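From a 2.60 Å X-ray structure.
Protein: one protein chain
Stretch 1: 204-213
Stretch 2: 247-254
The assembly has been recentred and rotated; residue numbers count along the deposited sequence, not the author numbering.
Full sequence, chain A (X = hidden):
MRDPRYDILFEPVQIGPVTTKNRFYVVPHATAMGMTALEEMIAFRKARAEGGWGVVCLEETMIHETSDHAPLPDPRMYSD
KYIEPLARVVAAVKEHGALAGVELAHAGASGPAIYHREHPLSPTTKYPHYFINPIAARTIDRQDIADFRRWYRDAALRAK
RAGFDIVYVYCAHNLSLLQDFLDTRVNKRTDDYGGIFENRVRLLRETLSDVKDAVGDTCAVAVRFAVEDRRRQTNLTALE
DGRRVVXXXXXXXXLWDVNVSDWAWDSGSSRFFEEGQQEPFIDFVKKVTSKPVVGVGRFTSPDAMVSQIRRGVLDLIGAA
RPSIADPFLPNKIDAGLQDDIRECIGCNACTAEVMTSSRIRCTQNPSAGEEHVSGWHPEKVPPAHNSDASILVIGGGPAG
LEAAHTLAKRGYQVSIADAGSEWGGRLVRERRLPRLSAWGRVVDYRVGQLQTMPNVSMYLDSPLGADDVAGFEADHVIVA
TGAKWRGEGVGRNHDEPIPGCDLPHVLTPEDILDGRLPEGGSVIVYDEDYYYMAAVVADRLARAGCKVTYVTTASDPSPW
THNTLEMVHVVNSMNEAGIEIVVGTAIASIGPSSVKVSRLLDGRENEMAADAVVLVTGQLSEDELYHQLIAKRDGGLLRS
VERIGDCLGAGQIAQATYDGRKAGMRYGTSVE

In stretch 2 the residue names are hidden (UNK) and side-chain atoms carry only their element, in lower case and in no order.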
# COMPACT_ATOMS: atom_id res chain seq x y z
N LEU A 204 -17.35 -15.96 18.38
CA LEU A 204 -16.11 -16.38 17.67
C LEU A 204 -15.93 -17.90 17.81
O LEU A 204 -15.62 -18.53 16.79
CB LEU A 204 -14.88 -15.65 18.22
CG LEU A 204 -13.55 -16.14 17.66
CD1 LEU A 204 -13.51 -16.02 16.14
CD2 LEU A 204 -12.38 -15.41 18.27
N ARG A 205 -16.07 -18.45 19.02
CA ARG A 205 -15.95 -19.91 19.29
C ARG A 205 -17.05 -20.66 18.52
O ARG A 205 -16.71 -21.53 17.72
CB ARG A 205 -15.98 -20.18 20.81
CG ARG A 205 -16.48 -21.55 21.24
CD ARG A 205 -16.77 -21.63 22.73
NE ARG A 205 -15.54 -21.83 23.50
CZ ARG A 205 -15.14 -21.11 24.56
NH1 ARG A 205 -15.87 -20.12 25.04
NH2 ARG A 205 -13.99 -21.42 25.15
N GLU A 206 -18.32 -20.31 18.74
CA GLU A 206 -19.50 -20.99 18.11
C GLU A 206 -19.40 -20.97 16.57
O GLU A 206 -19.80 -21.93 15.95
CB GLU A 206 -20.79 -20.30 18.54
CG GLU A 206 -21.19 -20.59 19.98
CD GLU A 206 -22.52 -19.95 20.35
OE1 GLU A 206 -22.89 -18.94 19.73
OE2 GLU A 206 -23.19 -20.49 21.25
N THR A 207 -18.90 -19.89 15.98
CA THR A 207 -18.74 -19.77 14.52
C THR A 207 -17.67 -20.77 14.07
O THR A 207 -18.00 -21.70 13.29
CB THR A 207 -18.48 -18.30 14.14
OG1 THR A 207 -19.65 -17.58 14.52
CG2 THR A 207 -18.23 -18.09 12.66
N LEU A 208 -16.44 -20.59 14.58
CA LEU A 208 -15.24 -21.42 14.27
C LEU A 208 -15.58 -22.91 14.25
O LEU A 208 -15.18 -23.61 13.26
CB LEU A 208 -14.18 -21.13 15.32
CG LEU A 208 -12.88 -21.91 15.18
CD1 LEU A 208 -12.25 -21.64 13.82
CD2 LEU A 208 -11.91 -21.56 16.30
N SER A 209 -16.25 -23.38 15.32
CA SER A 209 -16.76 -24.76 15.48
C SER A 209 -17.73 -25.11 14.34
O SER A 209 -17.63 -26.25 13.84
CB SER A 209 -17.41 -24.94 16.83
OG SER A 209 -18.29 -26.05 16.86
N ASP A 210 -18.64 -24.20 13.96
CA ASP A 210 -19.65 -24.49 12.89
C ASP A 210 -18.95 -24.71 11.56
O ASP A 210 -19.33 -25.63 10.84
CB ASP A 210 -20.71 -23.40 12.78
CG ASP A 210 -21.65 -23.42 13.97
OD1 ASP A 210 -21.47 -24.32 14.83
OD2 ASP A 210 -22.51 -22.52 14.05
N VAL A 211 -17.94 -23.90 11.27
CA VAL A 211 -17.19 -23.93 9.98
C VAL A 211 -16.32 -25.19 9.96
O VAL A 211 -16.25 -25.89 8.92
CB VAL A 211 -16.36 -22.65 9.81
CG1 VAL A 211 -15.62 -22.67 8.48
CG2 VAL A 211 -17.20 -21.38 9.93
N LYS A 212 -15.68 -25.51 11.09
CA LYS A 212 -14.86 -26.74 11.23
C LYS A 212 -15.76 -27.96 10.97
O LYS A 212 -15.36 -28.81 10.17
CB LYS A 212 -14.16 -26.78 12.59
CG LYS A 212 -12.69 -27.15 12.50
CD LYS A 212 -12.00 -27.20 13.85
CE LYS A 212 -11.15 -28.44 14.03
NZ LYS A 212 -10.82 -28.66 15.45
N ASP A 213 -16.95 -28.01 11.55
CA ASP A 213 -17.89 -29.15 11.36
C ASP A 213 -18.33 -29.15 9.90
O ASP A 213 -18.44 -30.23 9.31
CB ASP A 213 -19.07 -29.12 12.34
CG ASP A 213 -18.66 -28.98 13.80
OD1 ASP A 213 -17.49 -29.38 14.15
OD2 ASP A 213 -19.48 -28.44 14.60
N UNK A 247 -5.50 -18.64 24.07
CA UNK A 247 -5.58 -19.67 25.14
C UNK A 247 -6.87 -20.48 24.99
O UNK A 247 -6.77 -21.69 24.85
c UNK A 247 -3.75 -18.19 28.22
o UNK A 247 -4.74 -17.78 28.87
c UNK A 247 -5.45 -19.04 26.52
c UNK A 247 -4.02 -19.06 27.02
o UNK A 247 -2.57 -17.91 28.47
N UNK A 248 -8.03 -19.82 24.97
CA UNK A 248 -9.37 -20.45 24.93
C UNK A 248 -9.56 -21.34 23.69
O UNK A 248 -10.27 -22.35 23.79
c UNK A 248 -10.43 -19.38 24.99
N UNK A 249 -8.98 -20.97 22.55
CA UNK A 249 -9.23 -21.66 21.25
C UNK A 249 -7.93 -22.21 20.64
O UNK A 249 -7.94 -22.53 19.44
c UNK A 249 -9.87 -20.64 20.29
c UNK A 249 -11.47 -18.78 19.89
c UNK A 249 -12.28 -20.90 20.94
c UNK A 249 -11.11 -19.93 20.81
N UNK A 250 -6.88 -22.38 21.44
CA UNK A 250 -5.46 -22.55 21.02
C UNK A 250 -5.27 -23.62 19.94
O UNK A 250 -4.48 -23.38 19.03
c UNK A 250 -4.62 -22.86 22.24
N UNK A 251 -5.91 -24.79 20.05
CA UNK A 251 -5.71 -25.94 19.12
C UNK A 251 -7.05 -26.30 18.45
O UNK A 251 -7.17 -27.42 17.92
c UNK A 251 -5.03 -27.11 19.84
o UNK A 251 -3.01 -27.69 20.92
c UNK A 251 -3.54 -26.93 20.13
o UNK A 251 -2.92 -26.02 19.55
N UNK A 252 -8.00 -25.35 18.41
CA UNK A 252 -9.28 -25.50 17.66
C UNK A 252 -9.03 -25.33 16.17
O UNK A 252 -9.39 -26.21 15.39
c UNK A 252 -10.60 -24.73 19.67
c UNK A 252 -10.36 -24.53 18.18
c UNK A 252 -11.67 -24.68 17.40
N UNK A 253 -8.44 -24.22 15.69
CA UNK A 253 -8.21 -24.06 14.25
C UNK A 253 -6.97 -24.81 13.76
O UNK A 253 -6.15 -25.25 14.57
c UNK A 253 -8.01 -22.54 14.09
c UNK A 253 -7.37 -22.12 15.40
c UNK A 253 -7.94 -23.07 16.46
N UNK A 254 -6.86 -24.94 12.44
CA UNK A 254 -5.75 -25.63 11.74
C UNK A 254 -4.62 -24.62 11.52
O UNK A 254 -3.47 -25.04 11.32
c UNK A 254 -7.39 -27.25 10.63
c UNK A 254 -6.27 -26.24 10.43
o UNK A 254 -7.17 -28.21 11.38
o UNK A 254 -8.48 -27.07 10.04

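Position 247 carries three side-chain carbons in an unbranched run, and the third holds two oxygens. That is a carboxylate on a two-carbon arm. The side chain is out of reach of stretch 1. The residue is Glu247.

Position 248 has one side-chain carbon and nothing beyond it. Its CA-to-CB bond points toward stretch 1, and CB lies 4.1 Å from NH2 of Arg205. A lone CB identifies Ala248.

Position 249 has four carbons, forked at the second. The CA-to-CB bond points toward the helix of stretch 1, and the end of the fork meets Leu204 and Arg205. A fork one carbon beyond CB means Leu249. Its CD1 is 3.8 Å from CD2 of Leu204, and its CD2 is 3.8 Å from CB of Arg205.

Position 250 again has a single carbon. It is out of reach of stretch 1. The residue is Ala250.

Position 251 has two carbons, the second carrying two oxygens. The arm is one carbon shorter than that of Glu247. Its CA-to-CB bond points away from stretch 1, and both oxygens are hydrogen-bonded elsewhere in the structure. This is Asp251.

Position 252 has three carbons, with the fork at CB itself. One branch packs on Leu208. Branching at CB with carbon alone gives Val252. Its CG1 is 3.3 Å from CD2 of Leu208, a tight apolar contact. The backbone N of Val252 also donates a hydrogen bond to O of Leu249 at 3.0 Å, closing a type I beta turn from Leu249 to Val252.

Position 253 has three carbons that close a ring onto the backbone N, and the ring touches Leu208. Only proline closes such a ring, so the residue is Pro253. Its CD is 4.3 Å from CD2 of Leu208.

Position 254 has two carbons, the second with two oxygens. It makes no close contact with stretch 1. The residue is Asp254.

The contact is mostly apolar. Stretch 1 is helical throughout, and Leu204, Leu208 and Lys212 follow one another at four-residue intervals, so they line one side of the helix. Leu204 meets Leu249, while Leu208 packs against Val252 and Pro253. The turn brings the chain from the first of these partners to the next. Arg205 adds its CB to the packing, and its guanidinium lies obliquely near Leu249 and Ala248. One hydrogen bond crosses between the stretches: NZ of Lys212 donates to the backbone O of Val252 at 2.8 Å. The acceptor is a main-chain atom, so this bond holds the backbone beside the apolar packing.

Stretch 2 247-254: EALADVPD
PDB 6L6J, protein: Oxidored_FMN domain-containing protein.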